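Local coordinates for amidohydrolase family protein (Acinetobacter baumannii, PDB 4I6K), which is probably a 2-pyrone-4,6-dicarboxylic acid hydrolase of the amidohydrolase family, opening the lactone ring of its substrate by hydrolysis, at residues A[65-70]-A[262-267]; A[212-217]-A[256-261]. One frame throughout, in Å; residues are numbered along the deposited sequence.

In the fold
From the N terminus, the chain runs through strand 28-32 and helix 55-64 into residues 65-70, the turn and first residues of strand 69-73. Interaction 1 joins them to residues 262-267 of helix 260-270, closing a loop of 191 residues that holds most of this (beta/alpha)8, or TIM, barrel. Interaction 2 lies wholly within that loop: residues 212-217, just after strand 207-210, meet residues 256-261, with 38 residues between them. The two contacts share helix 260-270, their centres about 12 Å apart, and the bond from His65 NE2 to Glu261 OE2 links them. Together they tie helix 260-270 and the loop leading into it to an early and a late part of the barrel.

Interaction 1. Residues A[65-70]-A[262-267]; sequences HNFTHG and DAIKAF
Ile264 reaches across to two rings of the 65-70 segment, those of His65 and Phe67, and through it alone do residues 262-267 touch that segment. Earlier in the helix, the backbone N of Asp262 is capped by Thr259 OG1, and the carbonyl of Asp262 accepts the helical bond from Ala266 N. Ile264 CG1 lies over one face of the His65 imidazole, toward its rim, 4.2 Å from the ring centroid and 22° off the normal, a CH-pi contact. In Ile264, chi1 of -53° sets CG1 beside the backbone N, and the further turn at chi2 (-63°) brings Ile264 CD1 to Phe67 CE1, 4.1 Å away and oblique to that ring. Isoleucine suits this place because its longer arm gives a methylene for the imidazole face and a terminal methyl for the phenyl ring. Histidine suits the other side: its ring offers a face while NE2 hydrogen-bonds Glu261, which probably fixes the ring's rotation. Further along, Phe267 turns to helix 274-289 and Trp245. In the TIM barrel the contact sets helix 260-270, which follows the last strand, against the first helix-to-strand junction, where a Schellman motif with Asn66 as C-prime residue ends helix 55-64 and Phe67 packs on strand 28-32.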
loop_
_atom_site.group_PDB
_atom_site.type_symbol
_atom_site.label_atom_id
_atom_site.label_comp_id
_atom_site.label_asym_id
_atom_site.label_seq_id
_atom_site.Cartn_x
_atom_site.Cartn_y
_atom_site.Cartn_z
ATOM N N HIS A 65 -12.561 11.757 -11.227
ATOM C CA HIS A 65 -12.983 11.902 -9.826
ATOM C C HIS A 65 -12.255 13.009 -9.074
ATOM O O HIS A 65 -12.260 13.052 -7.839
ATOM C CB HIS A 65 -12.831 10.584 -9.073
ATOM C CG HIS A 65 -13.700 9.487 -9.601
ATOM N ND1 HIS A 65 -14.942 9.202 -9.074
ATOM C CD2 HIS A 65 -13.507 8.604 -10.609
ATOM C CE1 HIS A 65 -15.473 8.186 -9.730
ATOM N NE2 HIS A 65 -14.626 7.807 -10.668
ATOM N N ASN A 66 -11.619 13.897 -9.822
ATOM C CA ASN A 66 -10.970 15.047 -9.212
ATOM C C ASN A 66 -9.768 14.708 -8.322
ATOM O O ASN A 66 -9.418 15.466 -7.417
ATOM C CB ASN A 66 -12.012 15.863 -8.449
ATOM C CG ASN A 66 -13.109 16.368 -9.359
ATOM O OD1 ASN A 66 -12.831 16.848 -10.456
ATOM N ND2 ASN A 66 -14.360 16.244 -8.924
ATOM N N PHE A 67 -9.129 13.575 -8.584
ATOM C CA PHE A 67 -7.921 13.245 -7.852
ATOM C C PHE A 67 -6.730 13.982 -8.427
ATOM O O PHE A 67 -6.537 14.035 -9.637
ATOM C CB PHE A 67 -7.678 11.742 -7.847
ATOM C CG PHE A 67 -8.418 11.028 -6.766
ATOM C CD1 PHE A 67 -9.801 10.920 -6.811
ATOM C CD2 PHE A 67 -7.735 10.478 -5.690
ATOM C CE1 PHE A 67 -10.496 10.259 -5.808
ATOM C CE2 PHE A 67 -8.420 9.805 -4.678
ATOM C CZ PHE A 67 -9.809 9.699 -4.739
ATOM N N THR A 68 -5.929 14.561 -7.552
ATOM C CA THR A 68 -4.823 15.362 -7.998
ATOM C C THR A 68 -3.575 14.504 -8.141
ATOM O O THR A 68 -2.724 14.780 -8.990
ATOM C CB THR A 68 -4.556 16.507 -7.018
ATOM O OG1 THR A 68 -4.418 15.971 -5.700
ATOM C CG2 THR A 68 -5.719 17.499 -7.036
ATOM N N HIS A 69 -3.479 13.460 -7.315
ATOM C CA HIS A 69 -2.267 12.630 -7.245
ATOM C C HIS A 69 -2.551 11.132 -7.036
ATOM O O HIS A 69 -3.625 10.740 -6.585
ATOM C CB HIS A 69 -1.347 13.127 -6.123
ATOM C CG HIS A 69 -1.047 14.591 -6.187
ATOM N ND1 HIS A 69 0.086 15.093 -6.791
ATOM C CD2 HIS A 69 -1.741 15.662 -5.734
ATOM C CE1 HIS A 69 0.079 16.411 -6.706
ATOM N NE2 HIS A 69 -1.019 16.781 -6.068
ATOM N N GLY A 70 -1.566 10.296 -7.338
ATOM C CA GLY A 70 -1.728 8.874 -7.151
ATOM C C GLY A 70 -0.393 8.255 -6.832
ATOM O O GLY A 70 0.659 8.806 -7.162
ATOM N N ASP A 262 -16.801 1.646 -7.659
ATOM C CA ASP A 262 -17.115 0.792 -6.514
ATOM C C ASP A 262 -16.145 1.026 -5.357
ATOM O O ASP A 262 -16.537 1.016 -4.186
ATOM C CB ASP A 262 -17.075 -0.680 -6.927
ATOM C CG ASP A 262 -18.169 -1.032 -7.910
ATOM O OD1 ASP A 262 -19.216 -0.342 -7.901
ATOM O OD2 ASP A 262 -17.981 -1.992 -8.683
ATOM N N ALA A 263 -14.872 1.210 -5.695
ATOM C CA ALA A 263 -13.866 1.523 -4.694
ATOM C C ALA A 263 -14.195 2.851 -4.013
ATOM O O ALA A 263 -14.273 2.914 -2.786
ATOM C CB ALA A 263 -12.468 1.552 -5.320
ATOM N N ILE A 264 -14.405 3.899 -4.813
ATOM C CA ILE A 264 -14.807 5.216 -4.300
ATOM C C ILE A 264 -16.027 5.118 -3.387
ATOM O O ILE A 264 -16.071 5.739 -2.326
ATOM C CB ILE A 264 -15.187 6.184 -5.436
ATOM C CG1 ILE A 264 -14.072 6.280 -6.478
ATOM C CG2 ILE A 264 -15.511 7.562 -4.873
ATOM C CD1 ILE A 264 -12.796 6.839 -5.929
ATOM N N LYS A 265 -17.013 4.333 -3.816
ATOM C CA LYS A 265 -18.295 4.227 -3.120
ATOM C C LYS A 265 -18.168 3.610 -1.723
ATOM O O LYS A 265 -18.697 4.146 -0.748
ATOM C CB LYS A 265 -19.302 3.450 -3.967
ATOM C CG LYS A 265 -20.698 3.406 -3.379
ATOM C CD LYS A 265 -21.703 2.900 -4.397
ATOM C CE LYS A 265 -23.111 2.921 -3.819
ATOM N NZ LYS A 265 -23.581 4.295 -3.471
ATOM N N ALA A 266 -17.465 2.487 -1.627
ATOM C CA ALA A 266 -17.253 1.844 -0.337
ATOM C C ALA A 266 -16.492 2.763 0.630
ATOM O O ALA A 266 -16.724 2.753 1.837
ATOM C CB ALA A 266 -16.514 0.527 -0.523
ATOM N N PHE A 267 -15.580 3.563 0.097
ATOM C CA PHE A 267 -14.805 4.434 0.953
ATOM C C PHE A 267 -15.735 5.388 1.692
ATOM O O PHE A 267 -15.592 5.613 2.896
ATOM C CB PHE A 267 -13.757 5.206 0.141
ATOM C CG PHE A 267 -13.124 6.326 0.903
ATOM C CD1 PHE A 267 -13.465 7.644 0.631
ATOM C CD2 PHE A 267 -12.215 6.063 1.917
ATOM C CE1 PHE A 267 -12.895 8.694 1.340
ATOM C CE2 PHE A 267 -11.652 7.098 2.638
ATOM C CZ PHE A 267 -11.995 8.425 2.347
#

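Interaction 2. Residues A[212-217]-A[256-261]; sequences SGFYRL and SLITYE
Ile258 lies over one face of the Tyr215 ring, with CG1 4.1 Å from the ring centroid and 18° off the normal, a CH-pi contact. Tyr215 has chi1 54°, which places CG between the backbone N and the carbonyl carbon and stands the ring up beside its own short 3-10 turn; Gly213 CA then lies against the opposite face. The two branches of Ile258 divide the work. With chi1 -52°, Ile258 CG2 is anti to the backbone N and touches Tyr215 CE1 at 3.8 Å, while CG1 carries Ile258 CD1 on to Tyr215 CD1 at 3.9 Å. Ile258 CD1 also comes within 4.2 Å of Phe214 CZ, obliquely to the ring. A beta-branched aliphatic residue suits this place, since its three outer carbons follow the flat ring closely. Tyrosine adds a polar end: OH hydrogen-bonds Asp248, also salt-bridged to Arg216, which probably holds the ring in position. A citric acid, probably from the crystallisation liquor, sits about 6 Å from the Tyr215 side chain, so the contact borders its site. Ile258 stands just before Thr259, the N-cap of helix 260-270; the contact therefore joins the TIM-barrel loops following strands 243-244 and 207-210, with Phe214 packed on helix 222-237.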
loop_
_atom_site.group_PDB
_atom_site.type_symbol
_atom_site.label_atom_id
_atom_site.label_comp_id
_atom_site.label_asym_id
_atom_site.label_seq_id
_atom_site.Cartn_x
_atom_site.Cartn_y
_atom_site.Cartn_z
ATOM N N SER A 212 -7.771 0.757 2.057
ATOM C CA SER A 212 -8.050 0.378 0.689
ATOM C C SER A 212 -8.378 -1.091 0.677
ATOM O O SER A 212 -8.144 -1.787 1.669
ATOM C CB SER A 212 -6.790 0.581 -0.142
ATOM O OG SER A 212 -5.721 -0.197 0.380
ATOM N N GLY A 213 -8.894 -1.565 -0.456
ATOM C CA GLY A 213 -9.037 -3.002 -0.697
ATOM C C GLY A 213 -9.929 -3.737 0.292
ATOM O O GLY A 213 -9.705 -4.916 0.579
ATOM N N PHE A 214 -10.952 -3.051 0.794
ATOM C CA PHE A 214 -11.904 -3.684 1.701
ATOM C C PHE A 214 -12.321 -5.037 1.146
ATOM O O PHE A 214 -12.602 -5.964 1.905
ATOM C CB PHE A 214 -13.150 -2.830 1.852
ATOM C CG PHE A 214 -14.049 -2.875 0.648
ATOM C CD1 PHE A 214 -15.074 -3.806 0.566
ATOM C CD2 PHE A 214 -13.846 -2.010 -0.417
ATOM C CE1 PHE A 214 -15.894 -3.860 -0.544
ATOM C CE2 PHE A 214 -14.660 -2.055 -1.540
ATOM C CZ PHE A 214 -15.689 -2.977 -1.602
ATOM N N TYR A 215 -12.369 -5.148 -0.180
ATOM C CA TYR A 215 -12.837 -6.381 -0.821
ATOM C C TYR A 215 -11.846 -7.546 -0.746
ATOM O O TYR A 215 -12.155 -8.638 -1.232
ATOM C CB TYR A 215 -13.233 -6.130 -2.281
ATOM C CG TYR A 215 -12.138 -5.467 -3.074
ATOM C CD1 TYR A 215 -12.143 -4.086 -3.272
ATOM C CD2 TYR A 215 -11.077 -6.213 -3.602
ATOM C CE1 TYR A 215 -11.139 -3.465 -3.985
ATOM C CE2 TYR A 215 -10.070 -5.599 -4.328
ATOM C CZ TYR A 215 -10.107 -4.221 -4.511
ATOM O OH TYR A 215 -9.114 -3.589 -5.216
ATOM N N ARG A 216 -10.664 -7.330 -0.161
ATOM C CA ARG A 216 -9.736 -8.454 0.075
ATOM C C ARG A 216 -9.930 -9.043 1.472
ATOM O O ARG A 216 -9.220 -9.963 1.905
ATOM C CB ARG A 216 -8.280 -8.029 -0.135
ATOM C CG ARG A 216 -8.039 -7.365 -1.477
ATOM C CD ARG A 216 -6.564 -7.304 -1.827
ATOM N NE ARG A 216 -6.348 -6.669 -3.127
ATOM C CZ ARG A 216 -6.409 -7.308 -4.291
ATOM N NH1 ARG A 216 -6.199 -6.650 -5.427
ATOM N NH2 ARG A 216 -6.687 -8.605 -4.322
ATOM N N LEU A 217 -10.903 -8.495 2.180
ATOM C CA LEU A 217 -11.166 -8.898 3.553
ATOM C C LEU A 217 -12.202 -10.043 3.616
ATOM O O LEU A 217 -12.452 -10.606 4.677
ATOM C CB LEU A 217 -11.621 -7.680 4.376
ATOM C CG LEU A 217 -10.703 -6.448 4.403
ATOM C CD1 LEU A 217 -11.378 -5.278 5.121
ATOM C CD2 LEU A 217 -9.336 -6.759 5.040
ATOM N N SER A 256 -14.165 -8.669 -11.932
ATOM C CA SER A 256 -15.562 -8.854 -12.304
ATOM C C SER A 256 -16.471 -8.121 -11.321
ATOM O O SER A 256 -17.603 -7.781 -11.653
ATOM C CB SER A 256 -15.924 -10.338 -12.318
ATOM O OG SER A 256 -14.777 -11.148 -12.506
ATOM N N LEU A 257 -15.968 -7.882 -10.111
ATOM C CA LEU A 257 -16.816 -7.411 -9.017
ATOM C C LEU A 257 -16.533 -5.968 -8.629
ATOM O O LEU A 257 -17.346 -5.345 -7.951
ATOM C CB LEU A 257 -16.638 -8.293 -7.770
ATOM C CG LEU A 257 -16.533 -9.809 -7.967
ATOM C CD1 LEU A 257 -15.733 -10.446 -6.833
ATOM C CD2 LEU A 257 -17.917 -10.454 -8.126
ATOM N N ILE A 258 -15.385 -5.442 -9.048
ATOM C CA ILE A 258 -14.941 -4.140 -8.549
ATOM C C ILE A 258 -14.480 -3.143 -9.610
ATOM O O ILE A 258 -13.524 -3.396 -10.343
ATOM C CB ILE A 258 -13.807 -4.301 -7.514
ATOM C CG1 ILE A 258 -14.225 -5.283 -6.413
ATOM C CG2 ILE A 258 -13.455 -2.937 -6.922
ATOM C CD1 ILE A 258 -15.274 -4.708 -5.432
ATOM N N THR A 259 -15.151 -1.999 -9.658
ATOM C CA THR A 259 -14.731 -0.886 -10.494
ATOM C C THR A 259 -14.112 0.203 -9.627
ATOM O O THR A 259 -14.248 0.205 -8.390
ATOM C CB THR A 259 -15.930 -0.239 -11.224
ATOM O OG1 THR A 259 -16.843 0.293 -10.252
ATOM C CG2 THR A 259 -16.653 -1.256 -12.098
ATOM N N TYR A 260 -13.451 1.149 -10.282
ATOM C CA TYR A 260 -12.972 2.321 -9.586
ATOM C C TYR A 260 -14.121 2.956 -8.814
ATOM O O TYR A 260 -13.980 3.287 -7.632
ATOM C CB TYR A 260 -12.367 3.320 -10.555
ATOM C CG TYR A 260 -11.347 4.191 -9.887
ATOM C CD1 TYR A 260 -10.033 3.773 -9.773
ATOM C CD2 TYR A 260 -11.703 5.426 -9.350
ATOM C CE1 TYR A 260 -9.089 4.561 -9.149
ATOM C CE2 TYR A 260 -10.775 6.223 -8.716
ATOM C CZ TYR A 260 -9.466 5.788 -8.617
ATOM O OH TYR A 260 -8.531 6.579 -7.989
ATOM N N GLU A 261 -15.267 3.116 -9.472
ATOM C CA GLU A 261 -16.428 3.740 -8.825
ATOM C C GLU A 261 -16.865 2.970 -7.579
ATOM O O GLU A 261 -17.251 3.563 -6.566
ATOM C CB GLU A 261 -17.592 3.872 -9.806
ATOM C CG GLU A 261 -17.322 4.860 -10.928
ATOM C CD GLU A 261 -16.072 4.508 -11.694
ATOM O OE1 GLU A 261 -15.833 3.296 -11.896
ATOM O OE2 GLU A 261 -15.317 5.433 -12.081
#